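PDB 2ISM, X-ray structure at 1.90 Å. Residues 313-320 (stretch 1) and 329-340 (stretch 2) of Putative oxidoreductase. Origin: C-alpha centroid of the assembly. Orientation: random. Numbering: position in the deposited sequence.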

# COMPACT_ATOMS: atom_id res chain seq x y z
N GLY B 313 17.52 2.89 -11.33
CA GLY B 313 17.90 2.20 -12.56
C GLY B 313 17.00 2.54 -13.73
O GLY B 313 17.06 1.88 -14.77
N PHE B 314 16.17 3.57 -13.59
CA PHE B 314 15.26 3.97 -14.66
C PHE B 314 15.48 5.40 -15.15
O PHE B 314 14.73 5.89 -16.00
CB PHE B 314 13.81 3.81 -14.18
CG PHE B 314 13.40 2.39 -13.97
CD1 PHE B 314 12.74 1.69 -14.98
CD2 PHE B 314 13.70 1.73 -12.78
CE1 PHE B 314 12.40 0.35 -14.81
CE2 PHE B 314 13.35 0.39 -12.60
CZ PHE B 314 12.70 -0.30 -13.62
N GLY B 315 16.50 6.05 -14.62
CA GLY B 315 16.79 7.42 -15.02
C GLY B 315 16.05 8.44 -14.17
O GLY B 315 15.61 8.14 -13.06
N ARG B 316 15.92 9.65 -14.71
CA ARG B 316 15.26 10.75 -14.01
C ARG B 316 13.77 10.46 -13.81
O ARG B 316 13.08 10.02 -14.73
CB ARG B 316 15.44 12.04 -14.82
CG ARG B 316 16.89 12.44 -15.02
CD ARG B 316 17.04 13.47 -16.13
NE ARG B 316 16.31 14.71 -15.87
CZ ARG B 316 16.72 15.66 -15.02
NH1 ARG B 316 17.85 15.51 -14.35
NH2 ARG B 316 15.99 16.75 -14.87
N LEU B 317 13.27 10.71 -12.60
CA LEU B 317 11.86 10.49 -12.30
C LEU B 317 11.09 11.73 -11.86
O LEU B 317 11.43 12.36 -10.86
CB LEU B 317 11.72 9.55 -11.09
CG LEU B 317 12.45 8.21 -11.21
CD1 LEU B 317 12.10 7.33 -10.02
CD2 LEU B 317 12.06 7.51 -12.51
N ARG B 318 10.05 12.09 -12.61
CA ARG B 318 9.27 13.29 -12.30
C ARG B 318 7.87 13.31 -11.69
O ARG B 318 7.62 14.03 -10.72
CB ARG B 318 9.11 13.99 -13.65
CG ARG B 318 8.61 15.43 -13.54
CD ARG B 318 8.61 16.12 -14.91
NE ARG B 318 9.94 16.52 -15.36
CZ ARG B 318 10.59 17.60 -14.92
NH1 ARG B 318 10.03 18.39 -14.02
NH2 ARG B 318 11.79 17.90 -15.41
N GLU B 319 6.95 12.53 -12.25
CA GLU B 319 5.58 12.48 -11.74
C GLU B 319 5.49 11.23 -10.86
O GLU B 319 6.20 10.25 -11.08
CB GLU B 319 4.53 12.39 -12.86
CG GLU B 319 3.12 11.97 -12.40
CD GLU B 319 2.41 13.03 -11.56
OE1 GLU B 319 2.97 13.45 -10.53
OE2 GLU B 319 1.29 13.44 -11.94
N VAL B 320 4.63 11.29 -9.86
CA VAL B 320 4.39 10.16 -8.96
C VAL B 320 3.02 10.35 -8.33
O VAL B 320 2.77 11.35 -7.65
CB VAL B 320 5.49 10.03 -7.87
CG1 VAL B 320 5.71 11.35 -7.16
CG2 VAL B 320 5.10 8.96 -6.86
N TYR B 329 2.09 5.11 -9.48
CA TYR B 329 2.52 5.42 -10.84
C TYR B 329 3.64 6.45 -10.84
O TYR B 329 3.59 7.42 -10.09
CB TYR B 329 1.33 5.94 -11.66
CG TYR B 329 0.34 4.87 -12.04
CD1 TYR B 329 0.34 4.33 -13.33
CD2 TYR B 329 -0.58 4.37 -11.12
CE1 TYR B 329 -0.55 3.33 -13.69
CE2 TYR B 329 -1.47 3.36 -11.47
CZ TYR B 329 -1.45 2.85 -12.76
OH TYR B 329 -2.33 1.85 -13.12
N VAL B 330 4.64 6.23 -11.68
CA VAL B 330 5.77 7.15 -11.77
C VAL B 330 6.12 7.36 -13.24
O VAL B 330 5.91 6.47 -14.06
CB VAL B 330 7.00 6.57 -11.03
CG1 VAL B 330 8.19 7.49 -11.21
CG2 VAL B 330 6.68 6.41 -9.54
N THR B 331 6.62 8.55 -13.57
CA THR B 331 7.01 8.82 -14.95
C THR B 331 8.49 9.18 -15.00
O THR B 331 9.05 9.68 -14.01
CB THR B 331 6.21 9.98 -15.58
OG1 THR B 331 6.57 11.22 -14.95
CG2 THR B 331 4.71 9.74 -15.42
N THR B 332 9.13 8.92 -16.13
CA THR B 332 10.54 9.23 -16.29
C THR B 332 10.68 10.56 -17.03
O THR B 332 9.78 10.99 -17.76
CB THR B 332 11.28 8.13 -17.06
OG1 THR B 332 10.71 8.00 -18.37
CG2 THR B 332 11.14 6.79 -16.34
N SER B 333 11.82 11.22 -16.84
CA SER B 333 12.05 12.52 -17.45
C SER B 333 13.32 12.63 -18.29
O SER B 333 13.76 13.73 -18.63
CB SER B 333 11.91 13.60 -16.37
OG SER B 333 11.81 14.89 -16.93
N ASN B 334 13.88 11.47 -18.62
CA ASN B 334 15.11 11.40 -19.40
C ASN B 334 15.25 12.24 -20.66
O ASN B 334 16.36 12.50 -21.13
CB ASN B 334 15.38 9.93 -19.73
CG ASN B 334 15.42 9.07 -18.50
OD1 ASN B 334 14.79 8.01 -18.43
ND2 ASN B 334 16.16 9.52 -17.50
N ARG B 335 14.12 12.67 -21.22
CA ARG B 335 14.14 13.46 -22.43
C ARG B 335 13.90 14.96 -22.20
O ARG B 335 13.61 15.69 -23.14
CB ARG B 335 13.11 12.91 -23.42
CG ARG B 335 13.35 11.46 -23.80
CD ARG B 335 12.24 10.90 -24.69
NE ARG B 335 12.13 11.63 -25.95
CZ ARG B 335 11.18 11.40 -26.86
NH1 ARG B 335 10.25 10.48 -26.63
NH2 ARG B 335 11.14 12.11 -27.98
N ASP B 336 14.03 15.41 -20.96
CA ASP B 336 13.80 16.82 -20.66
C ASP B 336 15.00 17.73 -20.91
O ASP B 336 14.97 18.91 -20.57
CB ASP B 336 13.32 17.00 -19.21
CG ASP B 336 14.36 16.62 -18.18
OD1 ASP B 336 15.55 16.48 -18.54
OD2 ASP B 336 13.99 16.47 -16.99
N GLY B 337 16.05 17.18 -21.52
CA GLY B 337 17.23 17.97 -21.81
C GLY B 337 18.32 17.90 -20.77
O GLY B 337 19.40 18.46 -20.96
N ARG B 338 18.06 17.22 -19.66
CA ARG B 338 19.04 17.11 -18.59
C ARG B 338 19.37 15.65 -18.27
O ARG B 338 19.90 15.34 -17.21
CB ARG B 338 18.51 17.80 -17.33
CG ARG B 338 18.32 19.31 -17.45
CD ARG B 338 17.37 19.79 -16.36
NE ARG B 338 17.51 21.20 -16.01
CZ ARG B 338 17.16 22.23 -16.79
NH1 ARG B 338 16.63 22.02 -17.99
NH2 ARG B 338 17.31 23.47 -16.35
N GLY B 339 19.06 14.75 -19.20
CA GLY B 339 19.34 13.35 -18.97
C GLY B 339 19.91 12.61 -20.16
O GLY B 339 20.31 13.22 -21.16
N GLN B 340 19.96 11.30 -20.04
CA GLN B 340 20.46 10.45 -21.11
C GLN B 340 19.25 9.75 -21.72
O GLN B 340 18.56 8.99 -21.04
CB GLN B 340 21.43 9.41 -20.56
CG GLN B 340 22.60 10.01 -19.80
CD GLN B 340 23.48 8.95 -19.16
OE1 GLN B 340 23.02 8.19 -18.30
NE2 GLN B 340 24.74 8.88 -19.58
O HOH W 1 20.16 13.71 -14.64

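One carboxylate oxygen organises the polar end of this contact. Asp-336 OD2 forms salt bridges with Arg-316 NH2 at 2.9 Å and Arg-318 NH2 at 3.1 Å, and also accepts from Arg-316 NE (3.1 Å) and from Ser-333 OG (2.7 Å). Ser-333 OG in turn accepts from Arg-318 NE at 2.9 Å, so serine and aspartate together meet the edge of that guanidinium. The type I turn from Ser-333 to Asp-336, closed by Asp-336 N to Ser-333 O (2.9 Å), brings these two acceptors together. Arg-338 CB covers one face of the Arg-316 guanidinium, and a water links Arg-316 NH1 to Arg-338 O.

The antiparallel strands are joined by hydrogen bonds from Arg-318 N to Thr-331 O (3.0 Å) and from Thr-331 N to Glu-319 O (3.0 Å), and Ser-333 N to Arg-316 O (2.7 Å) extends the pairing just past the strand ends. Register slips by one residue between the Leu-317/Thr-332 and Val-320/Val-330 pairs. At this bulge Glu-319 N turns to a side chain, donating to Thr-331 OG1 at 3.0 Å.

Packing is modest: Val-330 CG1 lies 4.1 Å from Leu-317 CD2, and its CG2 lies 4.0 Å from Val-320 CG2. The Arg-316 side chain leaves no room beside Gly-339, where an ideal CB would sit 2.7 Å from Arg-316 CD, a clash.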